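Local coordinates for protein polyhedrin (Uranotaenia sapphirina cypovirus, PDB 4ZQX) that forms the crystalline matrix of cypovirus polyhedra, the occlusion bodies that embed and protect virions, and binds ATP, at residues A[106-120]-A[136-149]. Sequence-based numbering, arbitrary orientation.
Sequences LRGNVDWNKASIDIR and DRIRPPCSYKRNKF
Phe149 inserts its ring among Trp112, Ala115, Ile117 and Leu106. Its CG lies beside the backbone N (chi1 -77°), which turns the ring toward these four. Trp112 brings the edge of its six-membered ring over one face of Phe149, a T-shaped pair with planes 69° apart. The opposite face carries CB of Lys145. Phe149 CZ meets CB of Ala115 at 4.1 Å, and Phe149 CE1 meets CD1 of Ile117 at 3.9 Å. Trp163 of strand 160-166 also packs against Phe149 and Ile117. The loop before strand 150-152 runs beside strand 116-120, an outermost strand of a three-stranded antiparallel sheet, and beside the turn before it. One direct backbone bond joins them, from Ile117 N to Ser143 O (2.9 Å, 166°). A water links Trp112 O and Ala115 O to Arg146 N. At the other end, Arg120 reaches the loop through its guanidinium. Arg120 NH1 gives a nearly straight bond to Arg137 O (2.9 Å), lying in both the guanidinium and carbonyl planes. Arg120 NH1 also forms a salt bridge to Asp118 OD2 at 2.8 Å, and Arg120 NH2 one to Asp136 OD1 at 2.8 Å. Gly124 O accepts from Arg120 NE, which probably helps fix the rotation of the guanidinium.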
ATOM      1  N   LEU A 106      -6.497  20.403   2.103  1.00 30.83           N
ATOM      2  CA  LEU A 106      -5.762  19.967   3.292  1.00 29.95           C
ATOM      3  C   LEU A 106      -6.383  20.578   4.537  1.00 30.61           C
ATOM      4  O   LEU A 106      -6.637  21.787   4.567  1.00 30.74           O
ATOM      5  CB  LEU A 106      -4.286  20.402   3.215  1.00 32.00           C
ATOM      6  CG  LEU A 106      -3.343  19.672   2.252  1.00 35.09           C
ATOM      7  CD1 LEU A 106      -3.688  19.955   0.800  1.00 38.30           C
ATOM      8  CD2 LEU A 106      -1.898  20.065   2.534  1.00 37.06           C
ATOM      9  N   ARG A 107      -6.626  19.766   5.563  1.00 30.55           N
ATOM     10  CA  ARG A 107      -7.260  20.288   6.765  1.00 30.10           C
ATOM     11  C   ARG A 107      -6.634  19.667   7.994  1.00 29.39           C
ATOM     12  O   ARG A 107      -6.574  18.452   8.113  1.00 31.47           O
ATOM     13  CB  ARG A 107      -8.777  20.005   6.764  1.00 30.06           C
ATOM     14  CG  ARG A 107      -9.555  20.796   7.820  1.00 31.24           C
ATOM     15  CD  ARG A 107     -10.972  20.232   8.059  1.00 32.81           C
ATOM     16  NE  ARG A 107     -11.795  21.167   8.827  1.00 34.99           N
ATOM     17  CZ  ARG A 107     -11.809  21.258  10.154  1.00 36.44           C
ATOM     18  NH1 ARG A 107     -11.061  20.451  10.890  1.00 35.97           N
ATOM     19  NH2 ARG A 107     -12.583  22.157  10.747  1.00 36.53           N
ATOM     20  N   GLY A 108      -6.198  20.510   8.917  1.00 29.16           N
ATOM     21  CA  GLY A 108      -5.642  20.032  10.162  1.00 31.15           C
ATOM     22  C   GLY A 108      -4.359  20.707  10.566  1.00 31.10           C
ATOM     23  O   GLY A 108      -4.051  21.820  10.120  1.00 30.72           O
ATOM     24  N   ASN A 109      -3.613  20.021  11.436  1.00 29.97           N
ATOM     25  CA  ASN A 109      -2.418  20.589  12.048  1.00 31.11           C
ATOM     26  C   ASN A 109      -1.184  20.385  11.168  1.00 30.06           C
ATOM     27  O   ASN A 109      -0.217  19.748  11.566  1.00 30.51           O
ATOM     28  CB  ASN A 109      -2.225  19.993  13.444  1.00 33.28           C
ATOM     29  CG  ASN A 109      -1.274  20.802  14.299  1.00 35.89           C
ATOM     30  OD1 ASN A 109      -1.068  21.993  14.067  1.00 36.31           O
ATOM     31  ND2 ASN A 109      -0.691  20.157  15.301  1.00 38.39           N
ATOM     32  N   VAL A 110      -1.236  20.973   9.970  1.00 28.38           N
ATOM     33  CA  VAL A 110      -0.242  20.778   8.919  1.00 28.87           C
ATOM     34  C   VAL A 110       0.958  21.715   9.025  1.00 29.38           C
ATOM     35  O   VAL A 110       0.825  22.871   9.388  1.00 30.05           O
ATOM     36  CB  VAL A 110      -0.913  20.975   7.542  1.00 29.46           C
ATOM     37  CG1 VAL A 110       0.111  20.922   6.376  1.00 31.06           C
ATOM     38  CG2 VAL A 110      -2.044  19.964   7.356  1.00 31.18           C
ATOM     39  N   ASP A 111       2.138  21.194   8.702  1.00 28.82           N
ATOM     40  CA  ASP A 111       3.324  22.029   8.567  1.00 29.29           C
ATOM     41  C   ASP A 111       3.290  22.638   7.162  1.00 28.27           C
ATOM     42  O   ASP A 111       3.737  22.018   6.182  1.00 30.71           O
ATOM     43  CB  ASP A 111       4.606  21.221   8.753  1.00 29.42           C
ATOM     44  CG  ASP A 111       5.849  22.102   8.760  1.00 31.58           C
ATOM     45  OD1 ASP A 111       5.759  23.285   8.349  1.00 32.95           O
ATOM     46  OD2 ASP A 111       6.918  21.617   9.183  1.00 32.45           O
ATOM     47  N   TRP A 112       2.744  23.846   7.058  1.00 29.11           N
ATOM     48  CA  TRP A 112       2.577  24.484   5.755  1.00 29.77           C
ATOM     49  C   TRP A 112       3.906  24.847   5.101  1.00 30.93           C
ATOM     50  O   TRP A 112       3.958  25.053   3.892  1.00 32.01           O
ATOM     51  CB  TRP A 112       1.684  25.728   5.868  1.00 30.50           C
ATOM     52  CG  TRP A 112       0.378  25.432   6.530  1.00 31.24           C
ATOM     53  CD1 TRP A 112      -0.006  25.806   7.780  1.00 32.72           C
ATOM     54  CD2 TRP A 112      -0.708  24.683   5.982  1.00 31.26           C
ATOM     55  NE1 TRP A 112      -1.266  25.332   8.050  1.00 32.67           N
ATOM     56  CE2 TRP A 112      -1.723  24.643   6.961  1.00 31.58           C
ATOM     57  CE3 TRP A 112      -0.923  24.049   4.757  1.00 32.98           C
ATOM     58  CZ2 TRP A 112      -2.938  23.992   6.758  1.00 31.53           C
ATOM     59  CZ3 TRP A 112      -2.142  23.394   4.554  1.00 34.98           C
ATOM     60  CH2 TRP A 112      -3.137  23.387   5.556  1.00 33.02           C
ATOM     61  N   ASN A 113       4.983  24.929   5.881  1.00 29.59           N
ATOM     62  CA  ASN A 113       6.295  25.166   5.300  1.00 28.73           C
ATOM     63  C   ASN A 113       6.818  23.970   4.493  1.00 29.06           C
ATOM     64  O   ASN A 113       7.662  24.129   3.599  1.00 30.70           O
ATOM     65  CB  ASN A 113       7.303  25.476   6.400  1.00 28.13           C
ATOM     66  CG  ASN A 113       7.205  26.896   6.896  1.00 31.85           C
ATOM     67  OD1 ASN A 113       6.383  27.211   7.761  1.00 32.24           O
ATOM     68  ND2 ASN A 113       8.065  27.766   6.360  1.00 31.31           N
ATOM     69  N   LYS A 114       6.345  22.773   4.819  1.00 29.11           N
ATOM     70  CA  LYS A 114       6.977  21.554   4.316  1.00 30.40           C
ATOM     71  C   LYS A 114       6.034  20.633   3.549  1.00 31.53           C
ATOM     72  O   LYS A 114       6.473  19.610   3.004  1.00 34.02           O
ATOM     73  CB  LYS A 114       7.633  20.764   5.461  1.00 33.04           C
ATOM     74  CG  LYS A 114       8.846  21.472   6.133  1.00 35.81           C
ATOM     75  CD  LYS A 114       9.949  21.911   5.165  1.00 37.43           C
ATOM     76  CE  LYS A 114      10.572  20.775   4.381  1.00 41.24           C
ATOM     77  NZ  LYS A 114      11.550  19.969   5.171  1.00 42.83           N
ATOM     78  N   ALA A 115       4.747  20.965   3.503  1.00 31.60           N
ATOM     79  CA  ALA A 115       3.815  20.164   2.713  1.00 32.10           C
ATOM     80  C   ALA A 115       4.244  20.226   1.253  1.00 32.81           C
ATOM     81  O   ALA A 115       4.499  21.314   0.731  1.00 33.53           O
ATOM     82  CB  ALA A 115       2.405  20.663   2.890  1.00 34.31           C
ATOM     83  N   SER A 116       4.355  19.070   0.600  1.00 30.87           N
ATOM     84  CA  SER A 116       4.795  19.042  -0.794  1.00 30.42           C
ATOM     85  C   SER A 116       3.813  18.306  -1.687  1.00 30.86           C
ATOM     86  O   SER A 116       3.298  17.261  -1.329  1.00 30.99           O
ATOM     87  CB  SER A 116       6.190  18.432  -0.913  1.00 32.96           C
ATOM     88  OG  SER A 116       6.215  17.105  -0.445  1.00 32.25           O
ATOM     89  N   ILE A 117       3.550  18.889  -2.851  1.00 29.73           N
ATOM     90  CA  ILE A 117       2.658  18.301  -3.842  1.00 28.69           C
ATOM     91  C   ILE A 117       3.471  18.181  -5.119  1.00 28.10           C
ATOM     92  O   ILE A 117       3.861  19.181  -5.704  1.00 30.61           O
ATOM     93  CB  ILE A 117       1.408  19.171  -4.077  1.00 29.81           C
ATOM     94  CG1 ILE A 117       0.626  19.335  -2.767  1.00 31.84           C
ATOM     95  CG2 ILE A 117       0.518  18.566  -5.164  1.00 31.16           C
ATOM     96  CD1 ILE A 117      -0.491  20.369  -2.847  1.00 33.73           C
ATOM     97  N   ASP A 118       3.737  16.951  -5.526  1.00 28.47           N
ATOM     98  CA  ASP A 118       4.602  16.685  -6.663  1.00 29.37           C
ATOM     99  C   ASP A 118       3.780  16.005  -7.757  1.00 29.10           C
ATOM    100  O   ASP A 118       3.293  14.888  -7.573  1.00 30.58           O
ATOM    101  CB  ASP A 118       5.758  15.799  -6.172  1.00 30.28           C
ATOM    102  CG  ASP A 118       6.831  15.542  -7.227  1.00 32.30           C
ATOM    103  OD1 ASP A 118       6.869  16.232  -8.274  1.00 32.20           O
ATOM    104  OD2 ASP A 118       7.666  14.645  -6.967  1.00 32.45           O
ATOM    105  N   ILE A 119       3.606  16.702  -8.876  1.00 28.88           N
ATOM    106  CA  ILE A 119       2.936  16.157 -10.055  1.00 29.38           C
ATOM    107  C   ILE A 119       3.997  15.502 -10.930  1.00 30.98           C
ATOM    108  O   ILE A 119       4.889  16.197 -11.458  1.00 32.11           O
ATOM    109  CB  ILE A 119       2.231  17.249 -10.843  1.00 32.45           C
ATOM    110  CG1 ILE A 119       1.304  18.059  -9.930  1.00 36.00           C
ATOM    111  CG2 ILE A 119       1.448  16.644 -12.008  1.00 33.89           C
ATOM    112  CD1 ILE A 119       0.255  17.254  -9.224  1.00 38.57           C
ATOM    113  N   ARG A 120       3.899  14.173 -11.054  1.00 30.43           N
ATOM    114  CA  ARG A 120       4.943  13.346 -11.668  1.00 29.37           C
ATOM    115  C   ARG A 120       4.456  12.784 -12.996  1.00 29.32           C
ATOM    116  O   ARG A 120       3.302  12.951 -13.341  1.00 31.01           O
ATOM    117  CB  ARG A 120       5.362  12.207 -10.723  1.00 31.22           C
ATOM    118  CG  ARG A 120       5.847  12.714  -9.356  1.00 30.44           C
ATOM    119  CD  ARG A 120       6.157  11.599  -8.387  1.00 31.19           C
ATOM    120  NE  ARG A 120       7.332  10.809  -8.765  1.00 30.44           N
ATOM    121  CZ  ARG A 120       8.590  11.137  -8.480  1.00 30.36           C
ATOM    122  NH1 ARG A 120       8.867  12.261  -7.820  1.00 32.10           N
ATOM    123  NH2 ARG A 120       9.582  10.333  -8.852  1.00 30.95           N
ATOM    124  N   ASP A 136      15.661  10.978 -11.557  1.00 31.83           N
ATOM    125  CA  ASP A 136      14.403  10.687 -10.890  1.00 29.25           C
ATOM    126  C   ASP A 136      14.637  10.879  -9.387  1.00 31.48           C
ATOM    127  O   ASP A 136      15.548  10.274  -8.808  1.00 31.48           O
ATOM    128  CB  ASP A 136      13.969   9.257 -11.229  1.00 29.79           C
ATOM    129  CG  ASP A 136      12.629   8.878 -10.619  1.00 30.48           C
ATOM    130  OD1 ASP A 136      11.679   9.685 -10.665  1.00 30.44           O
ATOM    131  OD2 ASP A 136      12.522   7.746 -10.083  1.00 33.51           O
ATOM    132  N   ARG A 137      13.830  11.732  -8.767  1.00 30.83           N
ATOM    133  CA  ARG A 137      14.053  12.135  -7.379  1.00 28.77           C
ATOM    134  C   ARG A 137      12.713  12.495  -6.751  1.00 29.20           C
ATOM    135  O   ARG A 137      11.702  12.519  -7.445  1.00 31.02           O
ATOM    136  CB  ARG A 137      15.051  13.306  -7.292  1.00 29.84           C
ATOM    137  CG  ARG A 137      14.762  14.490  -8.208  1.00 32.10           C
ATOM    138  CD  ARG A 137      13.797  15.513  -7.610  1.00 33.09           C
ATOM    139  NE  ARG A 137      14.256  16.010  -6.311  1.00 32.32           N
ATOM    140  CZ  ARG A 137      15.179  16.950  -6.131  1.00 33.30           C
ATOM    141  NH1 ARG A 137      15.761  17.550  -7.167  1.00 33.60           N
ATOM    142  NH2 ARG A 137      15.523  17.295  -4.897  1.00 34.21           N
ATOM    143  N   ILE A 138      12.701  12.752  -5.447  1.00 30.75           N
ATOM    144  CA  ILE A 138      11.477  13.166  -4.772  1.00 29.15           C
ATOM    145  C   ILE A 138      11.689  14.573  -4.203  1.00 29.54           C
ATOM    146  O   ILE A 138      12.823  15.072  -4.129  1.00 30.48           O
ATOM    147  CB  ILE A 138      11.036  12.187  -3.656  1.00 30.55           C
ATOM    148  CG1 ILE A 138      12.003  12.207  -2.468  1.00 31.04           C
ATOM    149  CG2 ILE A 138      10.909  10.774  -4.223  1.00 31.52           C
ATOM    150  CD1 ILE A 138      11.470  11.465  -1.236  1.00 31.80           C
ATOM    151  N   ARG A 139      10.584  15.199  -3.824  1.00 29.30           N
ATOM    152  CA  ARG A 139      10.593  16.495  -3.152  1.00 29.24           C
ATOM    153  C   ARG A 139      11.409  17.558  -3.874  1.00 29.87           C
ATOM    154  O   ARG A 139      12.301  18.156  -3.294  1.00 32.02           O
ATOM    155  CB  ARG A 139      11.067  16.321  -1.701  1.00 30.35           C
ATOM    156  CG  ARG A 139      10.082  15.519  -0.891  1.00 30.35           C
ATOM    157  CD  ARG A 139      10.454  15.345   0.566  1.00 31.34           C
ATOM    158  NE  ARG A 139      11.640  14.521   0.786  1.00 32.24           N
ATOM    159  CZ  ARG A 139      11.908  13.903   1.935  1.00 30.39           C
ATOM    160  NH1 ARG A 139      11.075  14.026   2.965  1.00 31.19           N
ATOM    161  NH2 ARG A 139      13.006  13.162   2.057  1.00 32.13           N
ATOM    162  N   PRO A 140      11.101  17.786  -5.156  1.00 30.19           N
ATOM    163  CA  PRO A 140      11.776  18.884  -5.857  1.00 29.57           C
ATOM    164  C   PRO A 140      11.379  20.232  -5.249  1.00 28.39           C
ATOM    165  O   PRO A 140      10.302  20.338  -4.667  1.00 29.39           O
ATOM    166  CB  PRO A 140      11.253  18.763  -7.292  1.00 31.63           C
ATOM    167  CG  PRO A 140       9.917  18.148  -7.138  1.00 32.32           C
ATOM    168  CD  PRO A 140      10.043  17.178  -5.983  1.00 31.04           C
ATOM    169  N   PRO A 141      12.239  21.251  -5.384  1.00 31.51           N
ATOM    170  CA  PRO A 141      11.997  22.548  -4.756  1.00 31.75           C
ATOM    171  C   PRO A 141      10.620  23.137  -5.045  1.00 33.15           C
ATOM    172  O   PRO A 141      10.037  23.772  -4.184  1.00 33.60           O
ATOM    173  CB  PRO A 141      13.085  23.433  -5.368  1.00 35.51           C
ATOM    174  CG  PRO A 141      14.190  22.514  -5.671  1.00 34.97           C
ATOM    175  CD  PRO A 141      13.536  21.223  -6.084  1.00 32.62           C
ATOM    176  N   CYS A 142      10.128  22.914  -6.263  0.72 32.31           N
ATOM    177  CA  CYS A 142       8.857  23.479  -6.718  0.72 33.21           C
ATOM    178  C   CYS A 142       7.654  22.888  -6.002  0.72 32.20           C
ATOM    179  O   CYS A 142       6.581  23.482  -5.989  0.72 31.13           O
ATOM    180  CB  CYS A 142       8.676  23.291  -8.239  0.72 35.98           C
ATOM    181  SG  CYS A 142       8.536  21.574  -8.841  0.72 38.75           S
ATOM    182  N   SER A 143       7.821  21.709  -5.428  1.00 32.92           N
ATOM    183  CA  SER A 143       6.691  20.984  -4.864  1.00 31.23           C
ATOM    184  C   SER A 143       6.216  21.577  -3.528  1.00 30.30           C
ATOM    185  O   SER A 143       5.097  21.310  -3.092  1.00 31.17           O
ATOM    186  CB  SER A 143       7.019  19.499  -4.687  1.00 31.25           C
ATOM    187  OG  SER A 143       8.014  19.301  -3.696  1.00 32.45           O
ATOM    188  N   TYR A 144       7.062  22.376  -2.882  1.00 29.71           N
ATOM    189  CA  TYR A 144       6.698  23.002  -1.613  1.00 29.96           C
ATOM    190  C   TYR A 144       5.929  24.278  -1.908  1.00 30.84           C
ATOM    191  O   TYR A 144       6.504  25.237  -2.401  1.00 34.71           O
ATOM    192  CB  TYR A 144       7.947  23.352  -0.795  1.00 31.03           C
ATOM    193  CG  TYR A 144       8.774  22.160  -0.393  1.00 31.80           C
ATOM    194  CD1 TYR A 144       8.382  21.338   0.657  1.00 32.26           C
ATOM    195  CD2 TYR A 144       9.948  21.857  -1.054  1.00 34.20           C
ATOM    196  CE1 TYR A 144       9.135  20.252   1.032  1.00 33.30           C
ATOM    197  CE2 TYR A 144      10.713  20.765  -0.682  1.00 35.09           C
ATOM    198  CZ  TYR A 144      10.292  19.963   0.345  1.00 35.31           C
ATOM    199  OH  TYR A 144      11.056  18.885   0.709  1.00 39.74           O
ATOM    200  N   LYS A 145       4.634  24.294  -1.637  1.00 30.88           N
ATOM    201  CA  LYS A 145       3.808  25.409  -2.094  1.00 31.71           C
ATOM    202  C   LYS A 145       3.819  26.588  -1.125  1.00 31.26           C
ATOM    203  O   LYS A 145       3.751  27.743  -1.554  1.00 32.36           O
ATOM    204  CB  LYS A 145       2.372  24.945  -2.374  1.00 33.18           C
ATOM    205  CG  LYS A 145       2.256  23.778  -3.350  1.00 32.54           C
ATOM    206  CD  LYS A 145       3.063  23.996  -4.621  1.00 33.41           C
ATOM    207  CE  LYS A 145       2.964  22.838  -5.571  1.00 32.55           C
ATOM    208  NZ  LYS A 145       3.771  23.129  -6.783  1.00 32.91           N
ATOM    209  N   ARG A 146       3.929  26.295   0.172  1.00 30.25           N
ATOM    210  CA  ARG A 146       4.003  27.329   1.209  1.00 29.10           C
ATOM    211  C   ARG A 146       2.921  28.414   1.049  1.00 28.98           C
ATOM    212  O   ARG A 146       1.733  28.096   1.148  1.00 31.13           O
ATOM    213  CB  ARG A 146       5.432  27.901   1.312  1.00 29.62           C
ATOM    214  CG  ARG A 146       6.487  26.813   1.495  1.00 30.27           C
ATOM    215  CD  ARG A 146       7.824  27.385   1.930  1.00 29.99           C
ATOM    216  NE  ARG A 146       8.910  26.500   1.518  1.00 32.72           N
ATOM    217  CZ  ARG A 146       9.476  26.541   0.313  1.00 35.13           C
ATOM    218  NH1 ARG A 146       9.090  27.453  -0.584  1.00 36.58           N
ATOM    219  NH2 ARG A 146      10.427  25.682  -0.001  1.00 35.40           N
ATOM    220  N   ASN A 147       3.295  29.671   0.806  1.00 27.40           N
ATOM    221  CA  ASN A 147       2.287  30.733   0.728  1.00 28.57           C
ATOM    222  C   ASN A 147       1.481  30.763  -0.580  1.00 29.46           C
ATOM    223  O   ASN A 147       0.619  31.622  -0.764  1.00 31.88           O
ATOM    224  CB  ASN A 147       2.905  32.103   1.040  1.00 30.31           C
ATOM    225  CG  ASN A 147       3.138  32.283   2.507  1.00 32.31           C
ATOM    226  OD1 ASN A 147       2.206  32.580   3.269  1.00 35.74           O
ATOM    227  ND2 ASN A 147       4.364  32.054   2.932  1.00 32.46           N
ATOM    228  N   LYS A 148       1.735  29.802  -1.459  1.00 29.21           N
ATOM    229  CA  LYS A 148       0.934  29.632  -2.658  1.00 29.08           C
ATOM    230  C   LYS A 148      -0.317  28.772  -2.381  1.00 29.37           C
ATOM    231  O   LYS A 148      -1.187  28.654  -3.246  1.00 32.92           O
ATOM    232  CB  LYS A 148       1.776  29.069  -3.803  1.00 29.71           C
ATOM    233  CG  LYS A 148       2.810  30.057  -4.318  1.00 30.64           C
ATOM    234  CD  LYS A 148       3.734  29.482  -5.372  1.00 32.02           C
ATOM    235  CE  LYS A 148       4.587  30.597  -5.967  1.00 34.84           C
ATOM    236  NZ  LYS A 148       5.689  30.074  -6.804  1.00 35.82           N
ATOM    237  N   PHE A 149      -0.416  28.191  -1.185  1.00 28.76           N
ATOM    238  CA  PHE A 149      -1.693  27.619  -0.738  1.00 29.35           C
ATOM    239  C   PHE A 149      -2.729  28.733  -0.601  1.00 30.86           C
ATOM    240  O   PHE A 149      -2.401  29.852  -0.205  1.00 32.09           O
ATOM    241  CB  PHE A 149      -1.570  26.883   0.611  1.00 30.35           C
ATOM    242  CG  PHE A 149      -0.941  25.516   0.515  1.00 32.52           C
ATOM    243  CD1 PHE A 149      -1.600  24.479  -0.125  1.00 33.70           C
ATOM    244  CD2 PHE A 149       0.278  25.264   1.107  1.00 34.77           C
ATOM    245  CE1 PHE A 149      -1.029  23.220  -0.208  1.00 35.30           C
ATOM    246  CE2 PHE A 149       0.859  24.017   1.033  1.00 35.53           C
ATOM    247  CZ  PHE A 149       0.199  22.983   0.382  1.00 34.85           C
TER
HETATM  248  O   HOH W   1       4.485  23.791   1.422  1.00 31.98           O
HETATM  249  O   HOH W   2       4.047  20.584  -8.216  1.00 42.41           O
HETATM  250  O   HOH W   3       7.993  14.045  -4.309  1.00 30.11           O
HETATM  251  O   HOH W   4      10.198  15.097  -8.916  1.00 35.99           O